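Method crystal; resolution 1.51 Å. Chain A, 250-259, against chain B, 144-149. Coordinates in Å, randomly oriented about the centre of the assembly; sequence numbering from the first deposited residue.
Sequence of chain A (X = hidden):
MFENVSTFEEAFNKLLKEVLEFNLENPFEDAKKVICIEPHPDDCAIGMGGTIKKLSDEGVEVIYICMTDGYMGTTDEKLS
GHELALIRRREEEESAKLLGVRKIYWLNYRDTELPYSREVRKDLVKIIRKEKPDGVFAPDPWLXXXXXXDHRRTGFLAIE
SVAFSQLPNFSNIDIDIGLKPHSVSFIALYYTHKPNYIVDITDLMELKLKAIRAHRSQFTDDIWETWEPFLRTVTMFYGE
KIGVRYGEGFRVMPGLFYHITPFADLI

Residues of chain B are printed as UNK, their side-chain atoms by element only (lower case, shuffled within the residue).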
ATOM      1  N   PHE A 250      30.900  15.724  -6.379  1.00 14.64           N
ATOM      2  CA  PHE A 250      30.426  14.373  -5.955  1.00 13.67           C
ATOM      3  C   PHE A 250      30.749  14.292  -4.488  1.00 15.12           C
ATOM      4  O   PHE A 250      31.758  14.763  -3.945  1.00 15.58           O
ATOM      5  CB  PHE A 250      31.217  13.291  -6.693  1.00 15.09           C
ATOM      6  CG  PHE A 250      30.989  13.340  -8.150  1.00 14.30           C
ATOM      7  CD1 PHE A 250      29.890  12.731  -8.776  1.00 16.68           C
ATOM      8  CD2 PHE A 250      31.926  14.067  -8.988  1.00 16.33           C
ATOM      9  CE1 PHE A 250      29.619  12.865 -10.130  1.00 17.41           C
ATOM     10  CE2 PHE A 250      31.630  14.203 -10.346  1.00 16.67           C
ATOM     11  CZ  PHE A 250      30.508  13.585 -10.967  1.00 17.88           C
ATOM     12  N   ARG A 251      29.868  13.526  -3.784  1.00 14.57           N
ATOM     13  CA  ARG A 251      30.182  13.166  -2.429  1.00 14.35           C
ATOM     14  C   ARG A 251      30.436  11.661  -2.373  1.00 15.52           C
ATOM     15  O   ARG A 251      29.685  10.846  -2.838  1.00 15.11           O
ATOM     16  CB  ARG A 251      29.014  13.485  -1.441  1.00 14.28           C
ATOM     17  CG  ARG A 251      29.418  13.182  -0.006  1.00 15.14           C
ATOM     18  CD  ARG A 251      28.364  13.655   0.966  1.00 14.17           C
ATOM     19  NE  ARG A 251      28.816  13.359   2.340  1.00 16.32           N
ATOM     20  CZ  ARG A 251      29.695  14.103   2.992  1.00 15.08           C
ATOM     21  NH1 ARG A 251      30.200  15.229   2.429  1.00 15.98           N
ATOM     22  NH2 ARG A 251      30.021  13.739   4.278  1.00 17.81           N
ATOM     23  N   VAL A 252      31.632  11.381  -1.846  1.00 13.48           N
ATOM     24  CA  VAL A 252      32.082   9.984  -1.698  1.00 16.16           C
ATOM     25  C   VAL A 252      32.430   9.741  -0.263  1.00 15.51           C
ATOM     26  O   VAL A 252      33.028  10.619   0.405  1.00 16.73           O
ATOM     27  CB  VAL A 252      33.326   9.649  -2.621  1.00 15.03           C
ATOM     28  CG1 VAL A 252      33.773   8.196  -2.473  1.00 19.74           C
ATOM     29  CG2 VAL A 252      33.045   9.997  -4.121  1.00 18.69           C
HETATM   30  N   MSE A 253      32.011   8.606   0.313  1.00 15.59           N
HETATM   31  CA  MSE A 253      32.336   8.310   1.702  1.00 15.60           C
HETATM   32  C   MSE A 253      32.610   6.779   1.776  1.00 15.34           C
HETATM   33  O   MSE A 253      32.192   5.993   0.920  1.00 17.30           O
HETATM   34  CB  MSE A 253      31.091   8.501   2.631  1.00 16.14           C
HETATM   35  CG  MSE A 253      30.523   9.946   2.611  1.00 16.50           C
HETATM   36 SE   MSE A 253      29.246  10.234   4.008  1.00 18.31          SE
HETATM   37  CE  MSE A 253      27.841   9.015   3.209  1.00 20.73           C
ATOM     38  N   PRO A 254      33.320   6.348   2.807  1.00 14.40           N
ATOM     39  CA  PRO A 254      33.512   4.933   3.032  1.00 15.91           C
ATOM     40  C   PRO A 254      32.093   4.324   3.208  1.00 16.10           C
ATOM     41  O   PRO A 254      31.166   4.985   3.794  1.00 16.06           O
ATOM     42  CB  PRO A 254      34.181   4.882   4.460  1.00 17.42           C
ATOM     43  CG  PRO A 254      34.886   6.192   4.618  1.00 18.13           C
ATOM     44  CD  PRO A 254      33.914   7.180   3.877  1.00 16.47           C
ATOM     45  N   GLY A 255      31.943   3.065   2.849  1.00 15.05           N
ATOM     46  CA  GLY A 255      30.592   2.355   3.000  1.00 16.21           C
ATOM     47  C   GLY A 255      30.134   2.469   4.409  1.00 16.80           C
ATOM     48  O   GLY A 255      28.904   2.646   4.682  1.00 15.78           O
ATOM     49  N   LEU A 256      31.035   2.293   5.372  1.00 15.55           N
ATOM     50  CA  LEU A 256      30.624   2.306   6.819  1.00 15.10           C
ATOM     51  C   LEU A 256      29.909   3.587   7.161  1.00 16.60           C
ATOM     52  O   LEU A 256      29.043   3.576   8.041  1.00 16.53           O
ATOM     53  CB  LEU A 256      31.958   2.207   7.648  1.00 17.39           C
ATOM     54  CG  LEU A 256      31.812   2.027   9.096  1.00 23.87           C
ATOM     55  CD1 LEU A 256      31.467   0.568   9.287  1.00 27.87           C
ATOM     56  CD2 LEU A 256      33.332   2.223   9.727  1.00 30.15           C
ATOM     57  N   PHE A 257      30.228   4.729   6.536  1.00 14.14           N
ATOM     58  CA  PHE A 257      29.745   6.017   7.026  1.00 13.74           C
ATOM     59  C   PHE A 257      28.271   6.242   6.662  1.00 13.11           C
ATOM     60  O   PHE A 257      27.718   7.187   7.133  1.00 14.36           O
ATOM     61  CB  PHE A 257      30.579   7.169   6.422  1.00 15.20           C
ATOM     62  CG  PHE A 257      31.881   7.490   7.218  1.00 13.96           C
ATOM     63  CD1 PHE A 257      32.551   6.489   7.921  1.00 16.61           C
ATOM     64  CD2 PHE A 257      32.311   8.820   7.244  1.00 16.86           C
ATOM     65  CE1 PHE A 257      33.746   6.787   8.657  1.00 18.81           C
ATOM     66  CE2 PHE A 257      33.506   9.149   7.954  1.00 18.64           C
ATOM     67  CZ  PHE A 257      34.215   8.146   8.670  1.00 18.35           C
ATOM     68  N   TYR A 258      27.714   5.384   5.796  1.00 12.61           N
ATOM     69  CA  TYR A 258      26.263   5.452   5.444  1.00 11.77           C
ATOM     70  C   TYR A 258      25.490   4.821   6.537  1.00 14.60           C
ATOM     71  O   TYR A 258      24.241   4.620   6.292  1.00 13.57           O
ATOM     72  CB  TYR A 258      26.071   4.708   4.091  1.00 12.70           C
ATOM     73  CG  TYR A 258      26.582   5.417   2.837  1.00 14.30           C
ATOM     74  CD1 TYR A 258      25.768   6.251   2.162  1.00 14.56           C
ATOM     75  CD2 TYR A 258      27.927   5.219   2.477  1.00 14.41           C
ATOM     76  CE1 TYR A 258      26.263   6.942   1.046  1.00 16.33           C
ATOM     77  CE2 TYR A 258      28.432   5.855   1.340  1.00 14.53           C
ATOM     78  CZ  TYR A 258      27.595   6.647   0.657  1.00 17.19           C
ATOM     79  OH  TYR A 258      28.039   7.271  -0.520  1.00 19.66           O
ATOM     80  N   HIS A 259      26.037   4.514   7.706  1.00 12.51           N
ATOM     81  CA  HIS A 259      25.170   3.842   8.701  1.00 12.28           C
ATOM     82  C   HIS A 259      25.740   4.072  10.068  1.00 13.94           C
ATOM     83  O   HIS A 259      26.988   3.865  10.241  1.00 13.78           O
ATOM     84  CB  HIS A 259      25.170   2.352   8.326  1.00 12.26           C
ATOM     85  CG  HIS A 259      24.313   1.475   9.170  1.00 12.73           C
ATOM     86  ND1 HIS A 259      22.950   1.771   9.390  1.00 14.14           N
ATOM     87  CD2 HIS A 259      24.558   0.297   9.827  1.00 15.41           C
ATOM     88  CE1 HIS A 259      22.399   0.769  10.080  1.00 15.56           C
ATOM     89  NE2 HIS A 259      23.354  -0.121  10.368  1.00 16.25           N
TER
ATOM     90  N   UNK B 144      22.729  12.184  10.434  1.00 14.38           N
ATOM     91  CA  UNK B 144      23.082  12.462   9.030  1.00 13.94           C
ATOM     92  C   UNK B 144      23.640  11.199   8.359  1.00 13.75           C
ATOM     93  O   UNK B 144      24.389  10.368   8.965  1.00 13.69           O
ATOM     94  c   UNK B 144      23.288  13.148  11.394  1.00 13.11           C
ATOM     95  c   UNK B 144      23.731  14.295  10.498  1.00 15.32           C
ATOM     96  c   UNK B 144      24.196  13.540   9.164  1.00 13.01           C
ATOM     97  N   UNK B 145      23.227  11.043   7.128  1.00 13.28           N
ATOM     98  CA  UNK B 145      23.698  10.002   6.166  1.00 12.45           C
ATOM     99  C   UNK B 145      23.263   8.583   6.592  1.00 12.88           C
ATOM    100  O   UNK B 145      23.707   7.612   6.018  1.00 13.84           O
ATOM    101  c   UNK B 145      25.365  11.630   4.126  1.00 14.92           C
ATOM    102  c   UNK B 145      25.675  12.893   3.565  1.00 16.34           C
ATOM    103  c   UNK B 145      25.271  10.036   6.030  1.00 14.31           C
ATOM    104  c   UNK B 145      26.677  13.585   5.672  1.00 15.40           C
ATOM    105  c   UNK B 145      25.697  11.360   5.433  1.00 13.40           C
ATOM    106  c   UNK B 145      26.345  13.819   4.321  1.00 15.60           C
ATOM    107  o   UNK B 145      26.608  15.066   3.778  1.00 16.27           O
ATOM    108  c   UNK B 145      26.338  12.318   6.212  1.00 14.91           C
ATOM    109  N   UNK B 146      22.302   8.497   7.548  1.00 12.35           N
ATOM    110  CA  UNK B 146      21.835   7.153   7.902  1.00 12.16           C
ATOM    111  C   UNK B 146      21.057   6.591   6.712  1.00 12.00           C
ATOM    112  O   UNK B 146      19.997   7.132   6.353  1.00 13.25           O
ATOM    113  c   UNK B 146      21.363   4.763   9.564  1.00 12.08           C
ATOM    114  c   UNK B 146      20.289   5.859   9.478  1.00 11.72           C
ATOM    115  c   UNK B 146      20.902   7.219   9.125  1.00 12.05           C
ATOM    116  o   UNK B 146      22.149   4.891  10.550  1.00 13.23           O
ATOM    117  o   UNK B 146      21.363   3.826   8.786  1.00 13.29           O
ATOM    118  N   UNK B 147      21.537   5.488   6.131  1.00 11.88           N
ATOM    119  CA  UNK B 147      20.993   4.943   4.906  1.00 13.11           C
ATOM    120  C   UNK B 147      20.196   3.670   5.090  1.00 12.35           C
ATOM    121  O   UNK B 147      19.684   3.119   4.084  1.00 13.31           O
ATOM    122  o   UNK B 147      22.801   5.918   3.739  1.00 15.45           O
ATOM    123  c   UNK B 147      22.159   4.605   3.987  1.00 12.10           C
ATOM    124  N   UNK B 148      19.968   3.219   6.352  1.00 11.28           N
ATOM    125  CA  UNK B 148      19.179   1.982   6.518  1.00 11.56           C
ATOM    126  C   UNK B 148      17.713   2.395   6.854  1.00 13.18           C
ATOM    127  O   UNK B 148      17.487   2.997   7.931  1.00 12.04           O
ATOM    128  n   UNK B 148      19.321  -2.480   7.318  1.00 13.66           N
ATOM    129  c   UNK B 148      19.770   1.156   7.709  1.00 12.92           C
ATOM    130  n   UNK B 148      18.082  -0.680   7.319  1.00 14.98           N
ATOM    131  c   UNK B 148      18.061  -2.012   7.155  1.00 12.73           C
ATOM    132  c   UNK B 148      20.135  -1.388   7.564  1.00 14.74           C
ATOM    133  c   UNK B 148      19.379  -0.276   7.576  1.00 13.32           C
ATOM    134  N   UNK B 149      16.761   2.072   5.996  1.00 11.73           N
ATOM    135  CA  UNK B 149      15.376   2.456   6.318  1.00 11.18           C
ATOM    136  C   UNK B 149      14.915   1.822   7.613  1.00 14.21           C
ATOM    137  O   UNK B 149      14.054   2.466   8.281  1.00 11.45           O
ATOM    138  c   UNK B 149      15.487   0.799   4.502  1.00 14.99           C
ATOM    139  c   UNK B 149      16.942   1.290   4.717  1.00 11.76           C
ATOM    140  c   UNK B 149      14.574   1.931   5.139  1.00 11.97           C
TER
HETATM  141  O   HOH W   1      25.617   7.411   9.274  1.00 14.10           O

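Position 144 of chain B carries three side-chain carbons, and the set closes a ring onto the backbone N. No other standard residue does this, so it is Pro B144. Its ring does not touch this stretch of chain A, Pro B144 CB lying 7.5 Å from Phe A257 O, and its part is played by the backbone: a water donates to Pro B144 O at 3.2 Å and to Phe A257 O at 3.0 Å, linking two carbonyl oxygens that, as acceptors, cannot hydrogen-bond each other.

Position 145 has one carbon followed by a ring of six carbons bearing a single oxygen. A face of that ring lies against the selenium of the selenomethionine at 253, and the oxygen sits over one face of the Arg A251 guanidinium. A phenol ring makes this Tyr B145. Met A253 SE stands 4.1 Å from the centre of the Tyr B145 ring, 14° off its normal, while Met A253 CE reaches Tyr B145 CD1 at 3.7 Å. Tyr B145 OH comes within 3.1 Å of Arg A251 NE, but the angle is too poor for a hydrogen bond; proximity alone does not make one. The backbone takes phi/psi of 68/15, a left-handed conformation.

At position 146 there are three carbons, the third carrying two oxygens. The CA-to-CB bond points away from chain A, yet the chain curls so that its end comes back, and one oxygen meets His A259 ND1. Three carbons ending in a carboxylate spell Glu B146. His A259 ND1 donates to Glu B146 OE2 at 2.7 Å with an angle of 166°, the oxygen lying at the edge of the imidazole, where a ring nitrogen's hydrogen points.

Position 147 shows one carbon and then one oxygen, which lies 3.4 Å from Tyr A258 CD1, near the plane of that ring. This is Ser B147. Its hydroxyl turns back to its own chain, Ser B147 OG donating to Tyr B145 O at 3.0 Å, and its backbone N donates to Tyr A258 O at 2.8 Å.

Position 148 has one carbon and a five-membered ring of three carbons and two nitrogens; CB lies 3.6 Å from His A259 CE1. The imidazole identifies His B148. Its N donates to Glu B146 OE2 at 2.9 Å, so the carboxylate oxygen that receives His A259 is also held from within chain B. The side chain caps the helix that follows.

Position 149 again has three carbons closed onto the backbone N: Pro B149, already in the helix, its CD 7.6 Å from His A259 ND1.

The contact pairs an aromatic face with two short hydrogen bonds, one nearly straight and one bent. Tyr B145, the residue most covered here, supplies the surface under the selenium. The bonds run in opposite directions, chain B giving a backbone N–H and chain A an imidazole N–H. The reading for a designer: in the assembled contact, internal hydrogen bonds of Ser B147 OG and Glu B146 OE2 accompany those across; whether the loop is so shaped alone, the structure does not tell.

Chain B, residues 144-149: PYESHP
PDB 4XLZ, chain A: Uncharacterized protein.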